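Local coordinates for peptidoglycan DD-endopeptidase ShyB (Vibrio cholerae, PDB 2GU1), which cleaves the peptide cross-links between peptidoglycan strands as a zinc-dependent DD-endopeptidase, probably letting new glycan be inserted as the cell wall expands, at residues 200-204 with 325-331; 258-264 with 303-307; 93-97 with 155-159; 131-136 with 178-182. All coordinates share one frame; numbering follows the deposited sequence.

Contact 1. Residues 200-204 with 325-331; sequences AFNRY and AMKADLP
Arg203 NH1 is gripped by two main-chain carbonyls: it donates to Lys327 O at 2.7 Å and to Ala325 O at 2.9 Å. The Ala325 oxygen lies in the guanidinium plane, whereas Lys327 O is tilted 23° out of it and also takes a weak bond from NH2. Ala325 O has a second donor, a water that bridges it to Arg203 O (2.6 Å from the water oxygen to that carbonyl). One face of the guanidinium is approached by Met326 O, offset toward the rim, and Leu330 CD1 is modelled doubtfully close to its nitrogens. The side chain reaches these carbonyls because CG stands anti to the backbone N (chi1 173°) and the chain then bends twice. The contact ties the connection between strand 189-191 and strand 213-215 to the C-terminal tail, so the link leading into the M23 peptidase sheet lies against the segment that follows the last strand of that sheet, 321-323; Ala325 itself packs on strands 235-237 and 312-318. Beside the arginine, Met326 CE lies 3.7 Å from Arg203 CD. Met326 SD lies 3.8 Å from Tyr204 CE1, an oblique Met-aromatic contact in which the line from sulfur to ring centroid is 50° off the ring normal. Farther along, Phe201 CE1 meets Pro331 CG at 4.3 Å, while Tyr274 packs edge-to-face with the Phe201 ring.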
loop_
_atom_site.group_PDB
_atom_site.type_symbol
_atom_site.label_atom_id
_atom_site.label_comp_id
_atom_site.label_asym_id
_atom_site.label_seq_id
_atom_site.Cartn_x
_atom_site.Cartn_y
_atom_site.Cartn_z
ATOM N N ALA A 200 -14.684 -11.194 1.050
ATOM C CA ALA A 200 -14.250 -10.747 2.363
ATOM C C ALA A 200 -12.867 -11.322 2.640
ATOM O O ALA A 200 -12.331 -12.102 1.843
ATOM C CB ALA A 200 -15.234 -11.211 3.436
ATOM N N PHE A 201 -12.300 -10.946 3.781
ATOM C CA PHE A 201 -10.969 -11.397 4.160
ATOM C C PHE A 201 -11.017 -12.370 5.325
ATOM O O PHE A 201 -12.006 -12.437 6.061
ATOM C CB PHE A 201 -10.117 -10.209 4.615
ATOM C CG PHE A 201 -10.001 -9.100 3.603
ATOM C CD1 PHE A 201 -10.068 -7.769 4.011
ATOM C CD2 PHE A 201 -9.756 -9.377 2.268
ATOM C CE1 PHE A 201 -9.888 -6.729 3.100
ATOM C CE2 PHE A 201 -9.575 -8.346 1.345
ATOM C CZ PHE A 201 -9.638 -7.022 1.759
ATOM N N ASN A 202 -9.939 -13.125 5.484
ATOM C CA ASN A 202 -9.823 -14.012 6.625
ATOM C C ASN A 202 -9.191 -13.105 7.679
ATOM O O ASN A 202 -8.453 -12.181 7.344
ATOM C CB ASN A 202 -8.890 -15.187 6.330
ATOM C CG ASN A 202 -9.526 -16.217 5.419
ATOM O OD1 ASN A 202 -10.737 -16.423 5.457
ATOM N ND2 ASN A 202 -8.711 -16.883 4.610
ATOM N N ARG A 203 -9.482 -13.350 8.944
ATOM C CA ARG A 203 -8.912 -12.531 10.006
ATOM C C ARG A 203 -7.421 -12.818 10.247
ATOM O O ARG A 203 -6.634 -11.897 10.471
ATOM C CB ARG A 203 -9.685 -12.767 11.303
ATOM C CG ARG A 203 -9.073 -12.079 12.513
ATOM C CD ARG A 203 -9.263 -10.590 12.431
ATOM N NE ARG A 203 -10.657 -10.228 12.666
ATOM C CZ ARG A 203 -11.147 -8.998 12.541
ATOM N NH1 ARG A 203 -10.353 -7.989 12.179
ATOM N NH2 ARG A 203 -12.437 -8.776 12.780
ATOM N N TYR A 204 -7.043 -14.095 10.181
ATOM C CA TYR A 204 -5.670 -14.538 10.446
ATOM C C TYR A 204 -4.839 -15.001 9.252
ATOM O O TYR A 204 -5.353 -15.658 8.351
ATOM C CB TYR A 204 -5.700 -15.683 11.470
ATOM C CG TYR A 204 -6.339 -15.302 12.787
ATOM C CD1 TYR A 204 -5.650 -14.534 13.721
ATOM C CD2 TYR A 204 -7.649 -15.678 13.081
ATOM C CE1 TYR A 204 -6.250 -14.142 14.920
ATOM C CE2 TYR A 204 -8.257 -15.296 14.268
ATOM C CZ TYR A 204 -7.555 -14.529 15.184
ATOM O OH TYR A 204 -8.163 -14.146 16.361
ATOM N N ALA A 325 -5.104 -4.941 12.586
ATOM C CA ALA A 325 -5.587 -6.091 11.825
ATOM C C ALA A 325 -6.661 -6.875 12.574
ATOM O O ALA A 325 -7.470 -7.565 11.964
ATOM C CB ALA A 325 -4.428 -7.015 11.486
ATOM N N MET A 326 -6.668 -6.769 13.898
ATOM C CA MET A 326 -7.649 -7.491 14.697
ATOM C C MET A 326 -8.920 -6.692 15.015
ATOM O O MET A 326 -9.766 -7.166 15.772
ATOM C CB MET A 326 -7.004 -7.953 16.002
ATOM C CG MET A 326 -5.760 -8.804 15.818
ATOM S SD MET A 326 -6.079 -10.381 14.994
ATOM C CE MET A 326 -5.733 -9.976 13.282
ATOM N N LYS A 327 -9.072 -5.504 14.432
ATOM C CA LYS A 327 -10.245 -4.674 14.718
ATOM C C LYS A 327 -11.584 -5.201 14.188
ATOM O O LYS A 327 -11.656 -5.839 13.137
ATOM C CB LYS A 327 -10.024 -3.240 14.225
ATOM C CG LYS A 327 -10.182 -3.024 12.738
ATOM C CD LYS A 327 -10.043 -1.543 12.429
ATOM C CE LYS A 327 -10.334 -1.239 10.975
ATOM N NZ LYS A 327 -10.357 0.230 10.725
ATOM N N ALA A 328 -12.645 -4.905 14.936
ATOM C CA ALA A 328 -14.002 -5.344 14.617
ATOM C C ALA A 328 -14.493 -5.070 13.198
ATOM O O ALA A 328 -14.682 -6.001 12.414
ATOM C CB ALA A 328 -14.984 -4.746 15.628
ATOM N N ASP A 329 -14.711 -3.800 12.871
ATOM C CA ASP A 329 -15.209 -3.436 11.546
ATOM C C ASP A 329 -14.153 -3.515 10.454
ATOM O O ASP A 329 -13.217 -2.716 10.413
ATOM C CB ASP A 329 -15.803 -2.025 11.558
ATOM C CG ASP A 329 -14.740 -0.946 11.664
ATOM O OD1 ASP A 329 -14.027 -0.906 12.690
ATOM O OD2 ASP A 329 -14.612 -0.144 10.716
ATOM N N LEU A 330 -14.324 -4.491 9.573
ATOM C CA LEU A 330 -13.435 -4.706 8.444
ATOM C C LEU A 330 -13.950 -5.943 7.720
ATOM O O LEU A 330 -14.251 -6.959 8.343
ATOM C CB LEU A 330 -11.984 -4.901 8.914
ATOM C CG LEU A 330 -11.458 -6.233 9.454
ATOM C CD1 LEU A 330 -12.449 -6.828 10.444
ATOM C CD2 LEU A 330 -11.213 -7.188 8.302
ATOM N N PRO A 331 -14.103 -5.857 6.394
ATOM C CA PRO A 331 -14.595 -7.007 5.634
ATOM C C PRO A 331 -13.511 -8.069 5.547
ATOM O O PRO A 331 -12.341 -7.776 5.796
ATOM C CB PRO A 331 -14.924 -6.400 4.278
ATOM C CG PRO A 331 -13.867 -5.340 4.140
ATOM C CD PRO A 331 -13.868 -4.702 5.511
HETATM O O HOH W 1 -6.746 -9.385 9.718
#

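Contact 2. Residues 258-264 with 303-307; sequences KHPYAGN and ATGRL
With chi1 at 55°, Thr304 holds OG1 between its own backbone N and carbonyl carbon, facing Asn264 N, which donates to it at 2.9 Å in a fairly straight bond. The same hydroxyl is hydrogen-bonded to Leu281 O, which also receives Asn264 ND2, and Thr304 CG2 sits 3.4 Å from that ND2. Arg306 is placed by a different route: CG leaves anti to the backbone N (chi1 167°), then two bends fold the chain alongside Tyr261, both side chains pointing the same way. Arg306 CB meets the ring edge at Tyr261 CD1, 3.7 Å away, and Tyr261 CE1 lies over one face of the guanidinium, near its rim; the two planes are 86° apart, so the ring is edge-on to the cation rather than stacked on it. Between them the main chains are in direct contact. Gly263 N is 3.4 Å from Gly305 CA, an approach that the absence of side chains at both glycines permits, and Arg306 N donates almost linearly to Tyr261 O at 2.7 Å. Pro260 and Tyr261 also pack on helix 29-38 of the LysM-like domain. Thr304 O is hydrogen-bonded to His280 ND1, and the side chain of Ala262 is about 7 Å from that of the zinc ligand His313: the three-residue connection of beta hairpin 251-259/265-269 meets the loop entering strand 312-318 near the metal centre of an M23 peptidase.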
loop_
_atom_site.group_PDB
_atom_site.type_symbol
_atom_site.label_atom_id
_atom_site.label_comp_id
_atom_site.label_asym_id
_atom_site.label_seq_id
_atom_site.Cartn_x
_atom_site.Cartn_y
_atom_site.Cartn_z
ATOM N N LYS A 258 13.833 -7.852 0.280
ATOM C CA LYS A 258 14.689 -8.315 1.358
ATOM C C LYS A 258 15.180 -7.015 1.991
ATOM O O LYS A 258 16.032 -6.324 1.434
ATOM C CB LYS A 258 15.882 -9.114 0.824
ATOM C CG LYS A 258 16.598 -9.934 1.898
ATOM C CD LYS A 258 17.066 -9.071 3.064
ATOM C CE LYS A 258 17.116 -9.861 4.371
ATOM N NZ LYS A 258 17.483 -9.004 5.542
ATOM N N HIS A 259 14.634 -6.690 3.155
ATOM C CA HIS A 259 14.976 -5.467 3.863
ATOM C C HIS A 259 15.924 -5.771 5.022
ATOM O O HIS A 259 15.756 -6.761 5.733
ATOM C CB HIS A 259 13.680 -4.823 4.361
ATOM C CG HIS A 259 13.841 -3.432 4.889
ATOM N ND1 HIS A 259 14.362 -3.163 6.137
ATOM C CD2 HIS A 259 13.505 -2.235 4.354
ATOM C CE1 HIS A 259 14.334 -1.859 6.350
ATOM N NE2 HIS A 259 13.819 -1.274 5.284
ATOM N N PRO A 260 16.945 -4.922 5.224
ATOM C CA PRO A 260 17.914 -5.129 6.307
ATOM C C PRO A 260 17.273 -5.261 7.686
ATOM O O PRO A 260 17.770 -5.996 8.547
ATOM C CB PRO A 260 18.810 -3.891 6.217
ATOM C CG PRO A 260 18.710 -3.494 4.768
ATOM C CD PRO A 260 17.255 -3.700 4.460
ATOM N N TYR A 261 16.167 -4.555 7.892
ATOM C CA TYR A 261 15.492 -4.578 9.180
ATOM C C TYR A 261 14.156 -5.312 9.192
ATOM O O TYR A 261 13.825 -5.990 10.168
ATOM C CB TYR A 261 15.335 -3.141 9.672
ATOM C CG TYR A 261 16.683 -2.505 9.920
ATOM C CD1 TYR A 261 17.362 -2.716 11.117
ATOM C CD2 TYR A 261 17.332 -1.789 8.912
ATOM C CE1 TYR A 261 18.657 -2.242 11.305
ATOM C CE2 TYR A 261 18.629 -1.308 9.089
ATOM C CZ TYR A 261 19.286 -1.541 10.286
ATOM O OH TYR A 261 20.578 -1.095 10.457
ATOM N N ALA A 262 13.393 -5.184 8.117
ATOM C CA ALA A 262 12.104 -5.867 8.033
ATOM C C ALA A 262 12.327 -7.288 7.523
ATOM O O ALA A 262 11.395 -8.089 7.464
ATOM C CB ALA A 262 11.166 -5.112 7.105
ATOM N N GLY A 263 13.572 -7.590 7.170
ATOM C CA GLY A 263 13.917 -8.910 6.658
ATOM C C GLY A 263 13.191 -9.143 5.350
ATOM O O GLY A 263 12.884 -8.185 4.633
ATOM N N ASN A 264 12.927 -10.405 5.018
ATOM C CA ASN A 264 12.193 -10.724 3.800
ATOM C C ASN A 264 10.733 -10.343 4.037
ATOM O O ASN A 264 10.138 -10.731 5.051
ATOM C CB ASN A 264 12.271 -12.221 3.490
ATOM C CG ASN A 264 13.675 -12.676 3.163
ATOM O OD1 ASN A 264 14.305 -12.156 2.247
ATOM N ND2 ASN A 264 14.171 -13.659 3.908
ATOM N N ALA A 303 12.625 -15.293 10.893
ATOM C CA ALA A 303 13.237 -14.402 11.859
ATOM C C ALA A 303 14.271 -13.551 11.131
ATOM O O ALA A 303 15.314 -13.240 11.695
ATOM C CB ALA A 303 13.907 -15.211 12.944
ATOM N N THR A 304 14.000 -13.206 9.872
ATOM C CA THR A 304 14.937 -12.378 9.109
ATOM C C THR A 304 14.747 -10.909 9.473
ATOM O O THR A 304 13.692 -10.506 9.978
ATOM C CB THR A 304 14.777 -12.548 7.568
ATOM O OG1 THR A 304 13.421 -12.295 7.177
ATOM C CG2 THR A 304 15.184 -13.963 7.134
ATOM N N GLY A 305 15.782 -10.113 9.229
ATOM C CA GLY A 305 15.713 -8.702 9.555
ATOM C C GLY A 305 16.151 -8.495 10.986
ATOM O O GLY A 305 16.949 -9.275 11.510
ATOM N N ARG A 306 15.623 -7.452 11.619
ATOM C CA ARG A 306 15.952 -7.115 12.999
ATOM C C ARG A 306 14.790 -7.416 13.949
ATOM O O ARG A 306 13.693 -6.867 13.803
ATOM C CB ARG A 306 16.322 -5.633 13.094
ATOM C CG ARG A 306 16.372 -5.082 14.515
ATOM C CD ARG A 306 17.393 -5.824 15.365
ATOM N NE ARG A 306 18.757 -5.668 14.865
ATOM C CZ ARG A 306 19.409 -4.507 14.807
ATOM N NH1 ARG A 306 18.824 -3.389 15.222
ATOM N NH2 ARG A 306 20.650 -4.466 14.340
ATOM N N LEU A 307 15.044 -8.282 14.928
ATOM C CA LEU A 307 14.023 -8.658 15.899
ATOM C C LEU A 307 14.608 -9.350 17.128
ATOM O O LEU A 307 15.741 -9.841 17.097
ATOM C CB LEU A 307 12.976 -9.562 15.232
ATOM C CG LEU A 307 13.472 -10.565 14.182
ATOM C CD1 LEU A 307 14.547 -11.473 14.769
ATOM C CD2 LEU A 307 12.298 -11.384 13.679
#

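Contact 3. Residues 93-97 with 155-159; sequences EISGE and QYLGE
Glu97 curls back over Gly158. Its CG stands anti to the carbonyl carbon but is rotated well off the staggered value (chi1 -38°), and a sharp bend follows (chi2 95°), which swings the carboxylate along the neighbouring strand instead of out from it. Glu97 OE2 then receives Gly158 N at 3.2 Å through its syn lone pair. Glu97 OE1 is less well placed, 3.4 Å from Gly158 O, where two acceptors face each other. Gly158 has positive phi and lies in the tight turn joining strands 147-157 and 160-173, so the carboxylate binds a main-chain N-H at that turn. Beneath this, Glu97 and Tyr156 form an antiparallel hydrogen-bonded pair: Tyr156 N donates to Glu97 O at 2.7 Å, and Glu97 N returns a bond of 2.9 Å to Tyr156 O. Both side chains stand on the same face of the sheet. They part, however, since Tyr156, with chi1 at -91°, leads its ring away to a cation-pi contact with Arg99, leaving CB as the part near Glu97 O. Leu157 sets out pointing away from 93-97, and its CD1 turns back to lie 4.2 Å from Gly96 CA and 4.4 Å from Ile94 CG2. Gly96, having no side chain, brings its CA to 3.4 Å from Tyr156 O in a CA-H...O contact. Two of the three hydrogen bonds join main chain to main chain, consistent with their setting the start of strand 97-106 at the edge of the Csd3-like sheet; the exposed carboxylate adds a bond that is long and probably modest in strength.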
loop_
_atom_site.group_PDB
_atom_site.type_symbol
_atom_site.label_atom_id
_atom_site.label_comp_id
_atom_site.label_asym_id
_atom_site.label_seq_id
_atom_site.Cartn_x
_atom_site.Cartn_y
_atom_site.Cartn_z
ATOM N N GLU A 93 0.294 15.145 6.598
ATOM C CA GLU A 93 -0.635 15.104 5.487
ATOM C C GLU A 93 -1.533 16.336 5.447
ATOM O O GLU A 93 -2.101 16.738 6.462
ATOM C CB GLU A 93 -1.484 13.839 5.604
ATOM C CG GLU A 93 -2.258 13.486 4.361
ATOM C CD GLU A 93 -2.835 12.083 4.418
ATOM O OE1 GLU A 93 -3.385 11.628 3.390
ATOM O OE2 GLU A 93 -2.738 11.435 5.488
ATOM N N ILE A 94 -1.646 16.938 4.270
ATOM C CA ILE A 94 -2.485 18.114 4.080
ATOM C C ILE A 94 -3.735 17.684 3.316
ATOM O O ILE A 94 -3.647 17.002 2.292
ATOM C CB ILE A 94 -1.761 19.194 3.256
ATOM C CG1 ILE A 94 -0.436 19.556 3.924
ATOM C CG2 ILE A 94 -2.643 20.428 3.130
ATOM C CD1 ILE A 94 0.413 20.498 3.106
ATOM N N SER A 95 -4.902 18.075 3.815
ATOM C CA SER A 95 -6.144 17.713 3.147
ATOM C C SER A 95 -6.579 18.846 2.227
ATOM O O SER A 95 -7.226 19.800 2.666
ATOM C CB SER A 95 -7.240 17.421 4.177
ATOM O OG SER A 95 -8.370 16.834 3.554
ATOM N N GLY A 96 -6.201 18.746 0.957
ATOM C CA GLY A 96 -6.576 19.763 -0.009
ATOM C C GLY A 96 -8.062 19.641 -0.285
ATOM O O GLY A 96 -8.854 19.557 0.649
ATOM N N GLU A 97 -8.455 19.634 -1.555
ATOM C CA GLU A 97 -9.871 19.496 -1.878
ATOM C C GLU A 97 -10.067 18.367 -2.876
ATOM O O GLU A 97 -9.203 18.113 -3.716
ATOM C CB GLU A 97 -10.443 20.786 -2.478
ATOM C CG GLU A 97 -9.920 22.073 -1.875
ATOM C CD GLU A 97 -8.751 22.632 -2.663
ATOM O OE1 GLU A 97 -8.940 22.930 -3.864
ATOM O OE2 GLU A 97 -7.650 22.773 -2.091
ATOM N N GLN A 155 -8.102 14.293 -5.893
ATOM C CA GLN A 155 -7.638 15.229 -4.885
ATOM C C GLN A 155 -6.769 16.300 -5.523
ATOM O O GLN A 155 -5.910 16.013 -6.364
ATOM C CB GLN A 155 -6.857 14.494 -3.795
ATOM C CG GLN A 155 -6.322 15.386 -2.684
ATOM C CD GLN A 155 -5.580 14.587 -1.625
ATOM O OE1 GLN A 155 -4.839 13.662 -1.946
ATOM N NE2 GLN A 155 -5.770 14.951 -0.356
ATOM N N TYR A 156 -7.027 17.540 -5.133
ATOM C CA TYR A 156 -6.276 18.686 -5.623
ATOM C C TYR A 156 -5.733 19.467 -4.436
ATOM O O TYR A 156 -6.184 19.299 -3.310
ATOM C CB TYR A 156 -7.175 19.615 -6.449
ATOM C CG TYR A 156 -7.189 19.308 -7.927
ATOM C CD1 TYR A 156 -7.684 18.093 -8.403
ATOM C CD2 TYR A 156 -6.685 20.223 -8.850
ATOM C CE1 TYR A 156 -7.674 17.794 -9.766
ATOM C CE2 TYR A 156 -6.672 19.936 -10.218
ATOM C CZ TYR A 156 -7.168 18.722 -10.667
ATOM O OH TYR A 156 -7.165 18.437 -12.012
ATOM N N LEU A 157 -4.737 20.296 -4.707
ATOM C CA LEU A 157 -4.154 21.169 -3.704
ATOM C C LEU A 157 -4.207 22.496 -4.429
ATOM O O LEU A 157 -3.443 22.726 -5.364
ATOM C CB LEU A 157 -2.706 20.803 -3.405
ATOM C CG LEU A 157 -2.093 21.710 -2.329
ATOM C CD1 LEU A 157 -2.933 21.643 -1.056
ATOM C CD2 LEU A 157 -0.660 21.284 -2.050
ATOM N N GLY A 158 -5.117 23.364 -4.013
ATOM C CA GLY A 158 -5.250 24.623 -4.708
ATOM C C GLY A 158 -5.656 24.269 -6.128
ATOM O O GLY A 158 -6.666 23.601 -6.339
ATOM N N GLU A 159 -4.845 24.671 -7.098
ATOM C CA GLU A 159 -5.138 24.409 -8.501
ATOM C C GLU A 159 -4.328 23.242 -9.058
ATOM O O GLU A 159 -4.407 22.931 -10.250
ATOM C CB GLU A 159 -4.850 25.671 -9.317
ATOM C CG GLU A 159 -3.403 26.133 -9.226
ATOM C CD GLU A 159 -3.245 27.629 -9.454
ATOM O OE1 GLU A 159 -2.087 28.097 -9.538
ATOM O OE2 GLU A 159 -4.274 28.336 -9.541
#

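Contact 4. Residues 131-136 with 178-182; sequences VMKDKI and DVSAF
Helix 122-132 and the turn after it pack on strand 179-183, in the five-stranded antiparallel sheet of the Csd3-like second domain. The strand alternates its side chains, so Val179 and Ala181 point at segment 131-136 while Ser180 points away. Met132 bridges both: its CG stands beside the backbone N (chi1 -53°), and further bends at chi2 and chi3 lay the thioether along the strand. Met132 SD lies 3.9 Å from Ala181 CB, and Met132 CE is 3.3 Å from Val179 CG1, closer than ordinary carbon packing, as the two side chains slide past each other in opposite directions. Ile136 CG1 meets the other branch, Val179 CG2, at 4.3 Å, and Val131 CG1 touches Ala181 CB at 4.4 Å. Met132 O accepts Ile136 N, consistent with Ile136 being held toward the sheet. Lys135 folds across Val179: its CB is 3.7 Å and its NZ 3.2 Å from Val179 CG1. Dispersion and burial of methyl and thioether groups therefore do the holding, with the lysine chain draped over the exposed border of an otherwise apolar patch.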
loop_
_atom_site.group_PDB
_atom_site.type_symbol
_atom_site.label_atom_id
_atom_site.label_comp_id
_atom_site.label_asym_id
_atom_site.label_seq_id
_atom_site.Cartn_x
_atom_site.Cartn_y
_atom_site.Cartn_z
ATOM N N VAL A 131 -13.391 -5.420 -10.443
ATOM C CA VAL A 131 -14.618 -5.281 -9.668
ATOM C C VAL A 131 -15.846 -5.868 -10.358
ATOM O O VAL A 131 -16.643 -6.563 -9.730
ATOM C CB VAL A 131 -14.908 -3.787 -9.352
ATOM C CG1 VAL A 131 -16.322 -3.621 -8.806
ATOM C CG2 VAL A 131 -13.884 -3.262 -8.354
ATOM N N MET A 132 -15.994 -5.594 -11.649
ATOM C CA MET A 132 -17.160 -6.057 -12.400
ATOM C C MET A 132 -17.061 -7.430 -13.075
ATOM O O MET A 132 -18.000 -7.842 -13.757
ATOM C CB MET A 132 -17.515 -5.024 -13.476
ATOM C CG MET A 132 -17.704 -3.598 -12.966
ATOM S SD MET A 132 -19.017 -3.484 -11.752
ATOM C CE MET A 132 -20.430 -3.446 -12.786
ATOM N N LYS A 133 -15.957 -8.143 -12.880
ATOM C CA LYS A 133 -15.777 -9.436 -13.551
ATOM C C LYS A 133 -16.914 -10.459 -13.456
ATOM O O LYS A 133 -17.185 -11.166 -14.423
ATOM C CB LYS A 133 -14.466 -10.090 -13.104
ATOM C CG LYS A 133 -14.459 -10.630 -11.694
ATOM C CD LYS A 133 -13.246 -11.526 -11.493
ATOM C CE LYS A 133 -13.211 -12.123 -10.099
ATOM N NZ LYS A 133 -12.992 -11.079 -9.067
ATOM N N ASP A 134 -17.581 -10.545 -12.312
ATOM C CA ASP A 134 -18.670 -11.507 -12.161
ATOM C C ASP A 134 -20.007 -10.995 -12.689
ATOM O O ASP A 134 -20.885 -11.780 -13.050
ATOM C CB ASP A 134 -18.824 -11.911 -10.693
ATOM C CG ASP A 134 -17.574 -12.560 -10.139
ATOM O OD1 ASP A 134 -17.058 -13.492 -10.789
ATOM O OD2 ASP A 134 -17.109 -12.143 -9.058
ATOM N N LYS A 135 -20.161 -9.677 -12.739
ATOM C CA LYS A 135 -21.402 -9.087 -13.219
ATOM C C LYS A 135 -21.346 -8.818 -14.720
ATOM O O LYS A 135 -22.385 -8.699 -15.369
ATOM C CB LYS A 135 -21.688 -7.782 -12.463
ATOM C CG LYS A 135 -21.717 -7.930 -10.941
ATOM C CD LYS A 135 -22.926 -8.722 -10.450
ATOM C CE LYS A 135 -24.098 -7.813 -10.094
ATOM N NZ LYS A 135 -24.523 -6.948 -11.225
ATOM N N ILE A 136 -20.136 -8.735 -15.271
ATOM C CA ILE A 136 -19.967 -8.467 -16.696
ATOM C C ILE A 136 -18.900 -9.332 -17.367
ATOM O O ILE A 136 -17.794 -9.491 -16.851
ATOM C CB ILE A 136 -19.587 -6.985 -16.952
ATOM C CG1 ILE A 136 -20.693 -6.061 -16.443
ATOM C CG2 ILE A 136 -19.358 -6.751 -18.440
ATOM C CD1 ILE A 136 -20.423 -4.589 -16.691
ATOM N N ASP A 178 -28.686 -3.439 -17.352
ATOM C CA ASP A 178 -27.822 -2.453 -16.703
ATOM C C ASP A 178 -27.171 -2.974 -15.427
ATOM O O ASP A 178 -27.791 -3.707 -14.654
ATOM C CB ASP A 178 -28.617 -1.188 -16.377
ATOM C CG ASP A 178 -29.085 -0.464 -17.620
ATOM O OD1 ASP A 178 -29.842 0.521 -17.487
ATOM O OD2 ASP A 178 -28.689 -0.879 -18.727
ATOM N N VAL A 179 -25.918 -2.582 -15.211
ATOM C CA VAL A 179 -25.174 -2.995 -14.028
ATOM C C VAL A 179 -24.485 -1.791 -13.386
ATOM O O VAL A 179 -23.964 -0.924 -14.083
ATOM C CB VAL A 179 -24.089 -4.033 -14.384
ATOM C CG1 VAL A 179 -23.489 -4.605 -13.114
ATOM C CG2 VAL A 179 -24.675 -5.134 -15.250
ATOM N N SER A 180 -24.481 -1.735 -12.059
ATOM C CA SER A 180 -23.830 -0.629 -11.366
ATOM C C SER A 180 -23.300 -1.057 -10.000
ATOM O O SER A 180 -23.911 -1.879 -9.312
ATOM C CB SER A 180 -24.800 0.549 -11.216
ATOM O OG SER A 180 -25.898 0.209 -10.390
ATOM N N ALA A 181 -22.153 -0.504 -9.619
ATOM C CA ALA A 181 -21.530 -0.824 -8.343
ATOM C C ALA A 181 -21.051 0.465 -7.685
ATOM O O ALA A 181 -20.664 1.416 -8.370
ATOM C CB ALA A 181 -20.357 -1.776 -8.551
ATOM N N PHE A 182 -21.066 0.484 -6.357
ATOM C CA PHE A 182 -20.666 1.664 -5.590
ATOM C C PHE A 182 -19.710 1.283 -4.472
ATOM O O PHE A 182 -19.879 0.239 -3.838
ATOM C CB PHE A 182 -21.908 2.319 -4.979
ATOM C CG PHE A 182 -22.980 2.627 -5.979
ATOM C CD1 PHE A 182 -22.931 3.794 -6.741
ATOM C CD2 PHE A 182 -24.051 1.759 -6.152
ATOM C CE1 PHE A 182 -23.930 4.082 -7.667
ATOM C CE2 PHE A 182 -25.054 2.038 -7.075
ATOM C CZ PHE A 182 -24.995 3.206 -7.832
#

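Overall arrangement
From the N terminus, the chain leaves strand 87-93 of the LysM-like domain and opens contact 3 at 93-97, then contact 4 at 131-136. Contact 3 closes at 155-159 before contact 4 closes at 178-182, so the two loops cross. Both reach the same five-stranded sheet: one secures an edge strand, the other a helix end. Contact 1 opens at 200-204 and closes only at 325-331, tying the loop before strand 213-215 to the C-terminal segment. Contact 2 is nested within it, the centres of contacts 1 and 2 being about 25 Å apart; it ties the hairpin after strand 251-259 to the loop before strand 312-318, across the chain's centre from contacts 3 and 4.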